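Long-range contacts in aminotransferase, class I (Staphylococcus aureus, PDB 2O1B), which is a class I aminotransferase that carries pyridoxal-5'-phosphate and probably transfers amino groups between aspartate or similar amino acids and 2-oxo acids: residues Gly86-Phe90 with Gln291-Ile295; Pro139-Thr144 with Pro369-Gly374; Leu363-Gly367 with Tyr377-Ser381. All coordinates share one frame; numbering follows the deposited sequence. Where two conformers were deposited one is given.

Contact 1 (Gly86-Phe90 with Gln291-Ile295); sequences GKEAF and QDAAI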
loop_
_atom_site.group_PDB
_atom_site.type_symbol
_atom_site.label_atom_id
_atom_site.label_comp_id
_atom_site.label_asym_id
_atom_site.label_seq_id
_atom_site.Cartn_x
_atom_site.Cartn_y
_atom_site.Cartn_z
ATOM N N GLY A 86 -5.702 -8.293 9.519
ATOM C CA GLY A 86 -5.038 -9.570 9.279
ATOM C C GLY A 86 -5.660 -10.744 9.993
ATOM O O GLY A 86 -6.441 -10.574 10.930
ATOM N N LYS A 87 -5.314 -11.941 9.531
ATOM C CA LYS A 87 -5.781 -13.177 10.150
ATOM C C LYS A 87 -5.216 -13.337 11.558
ATOM O O LYS A 87 -4.087 -12.930 11.837
ATOM C CB LYS A 87 -5.355 -14.382 9.312
ATOM C CG LYS A 87 -6.031 -14.487 7.959
ATOM C CD LYS A 87 -5.620 -15.758 7.264
ATOM C CE LYS A 87 -6.278 -15.845 5.927
ATOM N NZ LYS A 87 -6.017 -17.154 5.321
ATOM N N GLU A 88 -6.008 -13.938 12.439
ATOM C CA GLU A 88 -5.542 -14.300 13.774
ATOM C C GLU A 88 -4.286 -15.166 13.729
ATOM O O GLU A 88 -3.347 -14.957 14.505
ATOM C CB GLU A 88 -6.642 -15.021 14.545
ATOM C CG GLU A 88 -7.488 -14.100 15.408
ATOM C CD GLU A 88 -6.691 -13.494 16.555
ATOM O OE1 GLU A 88 -6.230 -14.259 17.442
ATOM O OE2 GLU A 88 -6.524 -12.253 16.563
ATOM N N ALA A 89 -4.278 -16.136 12.819
ATOM C CA ALA A 89 -3.127 -17.016 12.637
ATOM C C ALA A 89 -1.852 -16.247 12.241
ATOM O O ALA A 89 -0.753 -16.660 12.602
ATOM C CB ALA A 89 -3.441 -18.099 11.630
ATOM N N PHE A 90 -2.009 -15.142 11.512
ATOM C CA PHE A 90 -0.869 -14.292 11.117
ATOM C C PHE A 90 -0.386 -13.513 12.331
ATOM O O PHE A 90 0.800 -13.565 12.669
ATOM C CB PHE A 90 -1.228 -13.378 9.920
ATOM C CG PHE A 90 -0.026 -12.717 9.219
ATOM C CD1 PHE A 90 1.287 -13.108 9.470
ATOM C CD2 PHE A 90 -0.240 -11.707 8.278
ATOM C CE1 PHE A 90 2.360 -12.475 8.823
ATOM C CE2 PHE A 90 0.823 -11.084 7.615
ATOM C CZ PHE A 90 2.120 -11.466 7.891
ATOM N N GLN A 291 -1.055 -13.799 3.196
ATOM C CA GLN A 291 -0.974 -13.990 4.651
ATOM C C GLN A 291 -0.602 -15.432 5.019
ATOM O O GLN A 291 0.242 -15.656 5.890
ATOM C CB GLN A 291 -2.286 -13.592 5.332
ATOM C CG GLN A 291 -2.611 -12.095 5.317
ATOM C CD GLN A 291 -3.770 -11.780 6.232
ATOM O OE1 GLN A 291 -3.699 -12.040 7.436
ATOM N NE2 GLN A 291 -4.850 -11.237 5.673
ATOM N N ASP A 292 -1.215 -16.407 4.350
ATOM C CA ASP A 292 -0.937 -17.827 4.612
ATOM C C ASP A 292 0.515 -18.226 4.292
ATOM O O ASP A 292 1.147 -18.972 5.055
ATOM C CB ASP A 292 -1.929 -18.722 3.835
ATOM C CG ASP A 292 -3.357 -18.630 4.387
ATOM O OD1 ASP A 292 -3.537 -17.955 5.425
ATOM O OD2 ASP A 292 -4.299 -19.209 3.792
ATOM N N ALA A 293 1.037 -17.739 3.164
ATOM C CA ALA A 293 2.433 -17.960 2.805
ATOM C C ALA A 293 3.376 -17.353 3.847
ATOM O O ALA A 293 4.371 -17.965 4.213
ATOM C CB ALA A 293 2.718 -17.383 1.437
ATOM N N ALA A 294 3.049 -16.146 4.316
ATOM C CA ALA A 294 3.798 -15.480 5.374
ATOM C C ALA A 294 3.773 -16.248 6.709
ATOM O O ALA A 294 4.800 -16.352 7.400
ATOM C CB ALA A 294 3.284 -14.066 5.559
ATOM N N ILE A 295 2.603 -16.789 7.053
ATOM C CA ILE A 295 2.414 -17.583 8.263
ATOM C C ILE A 295 3.314 -18.793 8.156
ATOM O O ILE A 295 4.043 -19.129 9.088
ATOM C CB ILE A 295 0.934 -18.061 8.410
ATOM C CG1 ILE A 295 0.027 -16.906 8.854
ATOM C CG2 ILE A 295 0.820 -19.257 9.393
ATOM C CD1 ILE A 295 -1.456 -17.091 8.490
#

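Contact 2 (Pro139-Thr144 with Pro369-Gly374); sequences PDPGYT and PFGENG. With PLP (pyridoxal-5'-phosphate), chain B.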
loop_
_atom_site.group_PDB
_atom_site.type_symbol
_atom_site.label_atom_id
_atom_site.label_comp_id
_atom_site.label_asym_id
_atom_site.label_seq_id
_atom_site.Cartn_x
_atom_site.Cartn_y
_atom_site.Cartn_z
ATOM N N PRO A 139 19.344 8.451 10.475
ATOM C CA PRO A 139 20.747 8.016 10.467
ATOM C C PRO A 139 21.496 8.489 9.226
ATOM O O PRO A 139 21.013 8.329 8.097
ATOM C CB PRO A 139 20.646 6.482 10.454
ATOM C CG PRO A 139 19.317 6.176 10.974
ATOM C CD PRO A 139 18.420 7.307 10.550
ATOM N N ASP A 140 22.661 9.093 9.457
ATOM C CA ASP A 140 23.567 9.526 8.393
ATOM C C ASP A 140 24.944 8.924 8.675
ATOM O O ASP A 140 25.616 9.365 9.604
ATOM C CB ASP A 140 23.640 11.052 8.381
ATOM C CG ASP A 140 24.496 11.600 7.245
ATOM O OD1 ASP A 140 25.122 10.800 6.499
ATOM O OD2 ASP A 140 24.535 12.843 7.105
ATOM N N PRO A 141 25.374 7.914 7.880
ATOM C CA PRO A 141 24.729 7.370 6.695
ATOM C C PRO A 141 23.669 6.371 7.077
ATOM O O PRO A 141 23.878 5.558 7.966
ATOM C CB PRO A 141 25.870 6.644 5.962
ATOM C CG PRO A 141 27.112 6.854 6.796
ATOM C CD PRO A 141 26.636 7.210 8.154
ATOM N N GLY A 142 22.533 6.433 6.402
ATOM C CA GLY A 142 21.420 5.576 6.743
ATOM C C GLY A 142 20.523 5.362 5.549
ATOM O O GLY A 142 20.816 5.825 4.452
ATOM N N TYR A 143 19.407 4.684 5.782
ATOM C CA TYR A 143 18.553 4.245 4.693
ATOM C C TYR A 143 17.831 5.401 4.008
ATOM O O TYR A 143 17.473 6.409 4.644
ATOM C CB TYR A 143 17.588 3.184 5.190
ATOM C CG TYR A 143 16.881 2.397 4.121
ATOM C CD1 TYR A 143 17.596 1.640 3.186
ATOM C CD2 TYR A 143 15.488 2.348 4.087
ATOM C CE1 TYR A 143 16.941 0.898 2.215
ATOM C CE2 TYR A 143 14.830 1.618 3.132
ATOM C CZ TYR A 143 15.561 0.880 2.206
ATOM O OH TYR A 143 14.893 0.143 1.259
ATOM N N THR A 144 17.648 5.232 2.701
ATOM C CA THR A 144 17.223 6.290 1.783
ATOM C C THR A 144 15.745 6.681 1.907
ATOM O O THR A 144 15.379 7.830 1.671
ATOM C CB THR A 144 17.464 5.851 0.319
ATOM O OG1 THR A 144 16.954 4.520 0.135
ATOM C CG2 THR A 144 18.947 5.866 0.001
ATOM N N PRO A 369 23.235 9.321 -1.646
ATOM C CA PRO A 369 21.838 9.244 -1.217
ATOM C C PRO A 369 21.620 8.692 0.198
ATOM O O PRO A 369 20.545 8.868 0.754
ATOM C CB PRO A 369 21.195 8.309 -2.255
ATOM C CG PRO A 369 22.312 7.603 -2.899
ATOM C CD PRO A 369 23.454 8.560 -2.889
ATOM N N PHE A 370 22.624 8.042 0.778
ATOM C CA PHE A 370 22.530 7.543 2.154
ATOM C C PHE A 370 22.867 8.628 3.183
ATOM O O PHE A 370 22.704 8.437 4.394
ATOM C CB PHE A 370 23.419 6.317 2.324
ATOM C CG PHE A 370 23.053 5.178 1.413
ATOM C CD1 PHE A 370 21.978 4.354 1.713
ATOM C CD2 PHE A 370 23.783 4.938 0.245
ATOM C CE1 PHE A 370 21.629 3.306 0.876
ATOM C CE2 PHE A 370 23.450 3.881 -0.597
ATOM C CZ PHE A 370 22.372 3.068 -0.288
ATOM N N GLY A 371 23.296 9.780 2.683
ATOM C CA GLY A 371 23.581 10.943 3.511
ATOM C C GLY A 371 24.938 11.540 3.199
ATOM O O GLY A 371 25.753 10.913 2.504
ATOM N N GLU A 372 25.149 12.756 3.716
ATOM C CA GLU A 372 26.403 13.506 3.648
ATOM C C GLU A 372 27.623 12.658 4.031
ATOM O O GLU A 372 28.680 12.751 3.403
ATOM C CB GLU A 372 26.304 14.717 4.590
ATOM C CG GLU A 372 27.040 15.982 4.146
ATOM C CD GLU A 372 26.686 17.195 5.003
ATOM O OE1 GLU A 372 25.735 17.097 5.808
ATOM O OE2 GLU A 372 27.353 18.252 4.877
ATOM N N ASN A 373 27.464 11.836 5.063
ATOM C CA ASN A 373 28.532 10.985 5.574
ATOM C C ASN A 373 28.864 9.806 4.662
ATOM O O ASN A 373 29.819 9.074 4.922
ATOM C CB ASN A 373 28.206 10.484 6.979
ATOM C CG ASN A 373 28.249 11.581 8.006
ATOM O OD1 ASN A 373 28.885 12.621 7.794
ATOM N ND2 ASN A 373 27.563 11.372 9.124
ATOM N N GLY A 374 28.072 9.635 3.607
ATOM C CA GLY A 374 28.311 8.619 2.591
ATOM C C GLY A 374 29.008 9.190 1.365
ATOM O O GLY A 374 29.268 8.469 0.419
HETATM N N1 PLP B . 14.710 -0.900 5.389
HETATM C C2 PLP B . 15.976 -1.330 5.035
HETATM C C2A PLP B . 17.150 -0.943 5.891
HETATM C C3 PLP B . 16.117 -2.144 3.909
HETATM O O3 PLP B . 17.345 -2.597 3.520
HETATM C C4 PLP B . 14.992 -2.503 3.153
HETATM C C4A PLP B . 15.080 -3.760 2.339
HETATM C C5 PLP B . 13.722 -2.046 3.514
HETATM C C6 PLP B . 13.591 -1.236 4.642
HETATM C C5A PLP B . 12.486 -2.396 2.696
HETATM O O4P PLP B . 12.074 -3.738 2.877
HETATM P P PLP B . 10.686 -4.268 2.240
HETATM O O1P PLP B . 10.995 -5.183 1.066
HETATM O O2P PLP B . 9.907 -3.060 1.795
HETATM O O3P PLP B . 9.969 -5.035 3.315
HETATM O O HOH W 1 20.590 10.013 5.818
#

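Contact 3 (Leu363-Gly367 with Tyr377-Ser381); sequences LVAPG and YVRIS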
loop_
_atom_site.group_PDB
_atom_site.type_symbol
_atom_site.label_atom_id
_atom_site.label_comp_id
_atom_site.label_asym_id
_atom_site.label_seq_id
_atom_site.Cartn_x
_atom_site.Cartn_y
_atom_site.Cartn_z
ATOM N N LEU A 363 28.343 -2.113 -11.225
ATOM C CA LEU A 363 27.370 -1.159 -10.714
ATOM C C LEU A 363 27.395 -1.209 -9.193
ATOM O O LEU A 363 27.248 -2.274 -8.600
ATOM C CB LEU A 363 25.959 -1.466 -11.217
ATOM C CG LEU A 363 25.030 -0.320 -11.656
ATOM C CD1 LEU A 363 23.577 -0.673 -11.290
ATOM C CD2 LEU A 363 25.406 1.047 -11.093
ATOM N N VAL A 364 27.612 -0.058 -8.565
ATOM C CA VAL A 364 27.563 0.006 -7.112
ATOM C C VAL A 364 26.562 1.065 -6.711
ATOM O O VAL A 364 26.112 1.856 -7.546
ATOM C CB VAL A 364 28.954 0.312 -6.462
ATOM C CG1 VAL A 364 29.966 -0.789 -6.781
ATOM C CG2 VAL A 364 29.475 1.701 -6.865
ATOM N N ALA A 365 26.223 1.078 -5.432
ATOM C CA ALA A 365 25.410 2.138 -4.887
ATOM C C ALA A 365 26.311 3.216 -4.293
ATOM O O ALA A 365 27.077 2.947 -3.366
ATOM C CB ALA A 365 24.453 1.592 -3.843
ATOM N N PRO A 366 26.219 4.442 -4.828
ATOM C CA PRO A 366 26.965 5.563 -4.283
ATOM C C PRO A 366 26.502 5.884 -2.868
ATOM O O PRO A 366 25.316 5.783 -2.562
ATOM C CB PRO A 366 26.612 6.717 -5.234
ATOM C CG PRO A 366 25.309 6.334 -5.846
ATOM C CD PRO A 366 25.399 4.839 -5.990
ATOM N N GLY A 367 27.436 6.277 -2.016
ATOM C CA GLY A 367 27.106 6.632 -0.648
ATOM C C GLY A 367 26.234 7.864 -0.507
ATOM O O GLY A 367 25.571 8.031 0.518
ATOM N N TYR A 377 32.081 7.054 0.154
ATOM C CA TYR A 377 31.952 5.604 0.191
ATOM C C TYR A 377 31.016 5.127 -0.898
ATOM O O TYR A 377 30.211 5.889 -1.410
ATOM C CB TYR A 377 31.337 5.134 1.499
ATOM C CG TYR A 377 32.185 5.308 2.718
ATOM C CD1 TYR A 377 32.954 4.256 3.204
ATOM C CD2 TYR A 377 32.215 6.525 3.395
ATOM C CE1 TYR A 377 33.741 4.411 4.324
ATOM C CE2 TYR A 377 32.993 6.684 4.524
ATOM C CZ TYR A 377 33.755 5.623 4.979
ATOM O OH TYR A 377 34.527 5.774 6.112
ATOM N N VAL A 378 31.112 3.846 -1.211
ATOM C CA VAL A 378 30.138 3.184 -2.051
ATOM C C VAL A 378 29.671 1.911 -1.352
ATOM O O VAL A 378 30.420 1.318 -0.568
ATOM C CB VAL A 378 30.689 2.887 -3.471
ATOM C CG1 VAL A 378 31.009 4.198 -4.204
ATOM C CG2 VAL A 378 31.924 1.980 -3.406
ATOM N N ARG A 379 28.429 1.517 -1.631
ATOM C CA ARG A 379 27.847 0.303 -1.076
ATOM C C ARG A 379 27.900 -0.822 -2.107
ATOM O O ARG A 379 27.523 -0.644 -3.273
ATOM C CB ARG A 379 26.399 0.571 -0.656
ATOM C CG ARG A 379 25.792 -0.478 0.272
ATOM C CD ARG A 379 24.271 -0.302 0.350
ATOM N NE ARG A 379 23.628 -0.655 -0.918
ATOM C CZ ARG A 379 22.318 -0.586 -1.162
ATOM N NH1 ARG A 379 21.463 -0.189 -0.219
ATOM N NH2 ARG A 379 21.853 -0.937 -2.354
ATOM N N ILE A 380 28.367 -1.976 -1.667
ATOM C CA ILE A 380 28.623 -3.101 -2.556
ATOM C C ILE A 380 27.814 -4.290 -2.070
ATOM O O ILE A 380 28.003 -4.760 -0.945
ATOM C CB ILE A 380 30.129 -3.434 -2.593
ATOM C CG1 ILE A 380 30.883 -2.341 -3.375
ATOM C CG2 ILE A 380 30.373 -4.825 -3.175
ATOM C CD1 ILE A 380 32.389 -2.483 -3.360
ATOM N N SER A 381 26.893 -4.752 -2.909
ATOM C CA SER A 381 26.020 -5.868 -2.547
ATOM C C SER A 381 26.679 -7.212 -2.800
ATOM O O SER A 381 27.176 -7.475 -3.897
ATOM C CB SER A 381 24.717 -5.798 -3.324
ATOM O OG SER A 381 23.907 -6.937 -3.051
#

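Contact 1 (Gly86-Phe90 with Gln291-Ile295)
K87 and D292 meet because K87 turns CG away from its carbonyl carbon (chi1 -68°) and then runs fully extended. NZ thereby reaches the D292 carboxylate in a salt bridge. K87 NZ lies 2.6 Å from D292 OD1, which it meets on the syn side, somewhat out of the carboxylate plane. The two side chains cross at about a right angle. F90 has CG anti to its backbone N (chi1 -166°), which puts its ring where Q291 O lies over one face and A294 CB meets it obliquely. The segments are the start of helix 88-102, with K87 as N-cap residue, and part of helix 288-300. They pack against each other in the fold-type I scaffold of the class I aminotransferases. The Q291 amide oxygen accepts the backbone N-H of the N-cap residue. K87 N donates to a lone pair of Q291 OE1, in the carbonyl plane, at 2.6 Å and almost straight (178°). Q291 NE2 is held by M286 O, which fixes the amide. Apolar contacts fill the rest. A294 CB lies 3.7 Å from F90 CZ. I295 CG1 comes within 3.6 Å of F90 CA. I295 CD1 touches A89 CB at 3.8 Å. V262 and M286 also pack on F90.

Contact 2 (Pro139-Thr144 with Pro369-Gly374)
D140 and N373 join the end of strand 135-140 to the loop between strands 365-366 and 377-381. This is a fold-type I aminotransferase, and the segment 139-144 makes a turn with a cis peptide between D140 and P141 that leads on to Y143 at the cofactor. A chi1 of -176° carries the D140 carboxylate away from its own backbone N and over to the loop. OD1 of D140 accepts from N373 N at 2.9 Å, on the syn side. The N373 side chain folds back over D140, and its amide stacks on the carboxylate with the planes 29° apart. N373 ND2 donates to D140 O at 2.8 Å, from well above the carbonyl plane. Thus N373 grips both the side chain and the backbone of D140. Further along, G142 N donates to F370 O at 2.8 Å. The F370 ring takes G142 O at its edge, in plane, with G142 O 3.3 Å from F370 CD1. T144 sets CG2 anti to its carbonyl carbon. From there the methyl makes an off-centre CH-pi contact, 4.2 Å from T144 CG2 to the F370 ring centroid. P141 CG rests 3.8 Å from N373 CB. Y143 points the other way and lays one ring face over the pyridine of pyridoxal-5'-phosphate, with Y143 OH 3.3 Å from PLP C4.

Contact 3 (Leu363-Gly367 with Tyr377-Ser381)
A365 and R379 exchange two backbone hydrogen bonds, as an antiparallel hydrogen-bonded pair. R379 N donates to A365 O at 2.6 Å, nearly straight (174°). The return bond, A365 N to R379 O, is longer at 3.1 Å. P366 and V378 follow as a non-hydrogen-bonded pair. A third bond, G367 N to Y377 O, is 2.9 Å but bent (133°). Together they build a beta hairpin at the edge of the four-stranded antiparallel sheet.

The apolar contacts centre on V364. V364 CG2 lies 3.8 Å from V378 CB. V364 CG1 runs beside I380, 3.9 Å from I380 CG1, and both side chains point the same way. L356 of helix 349-360 also packs on V364.

R379 supplies the polar side chain, on the face shared with A365. Its chain bends at chi3 (69°), and A365 CB sits 3.8 Å from R379 NE, obliquely to the guanidinium. R379 NH1 donates to N192 OD1, and N192 also binds the cofactor. As in related aminotransferases, R379 probably receives the substrate alpha-carboxylate. Its backbone N and O are paired with A365 while its guanidinium is bonded to N192, so backbone and charged end are each held by separate partners.

Overall arrangement
Contacts 2 and 3 share a region: 369-374 of contact 2 lies in the loop that connects the two strands of contact 3. They touch where F370 CZ lies 3.4 Å from R379 NH1. Contact 1 lies apart on the opposite side of the chain's centre, with its centre about 34 Å from that of contact 2. Contact 3 is buried, while contacts 1 and 2 are partly buried. Their chemistry follows their place. Contact 1 joins two helices through a salt bridge, one hydrogen bond to a side-chain amide and apolar packing. Contact 2 joins a strand end to a loop through mixed side-chain and backbone bonds. Contact 3 is strand pairing, its cross-strand hydrogen bonds all between backbone atoms, with apolar packing beside them. Contacts 2 and 3 bring Y143 and R379 towards the cofactor.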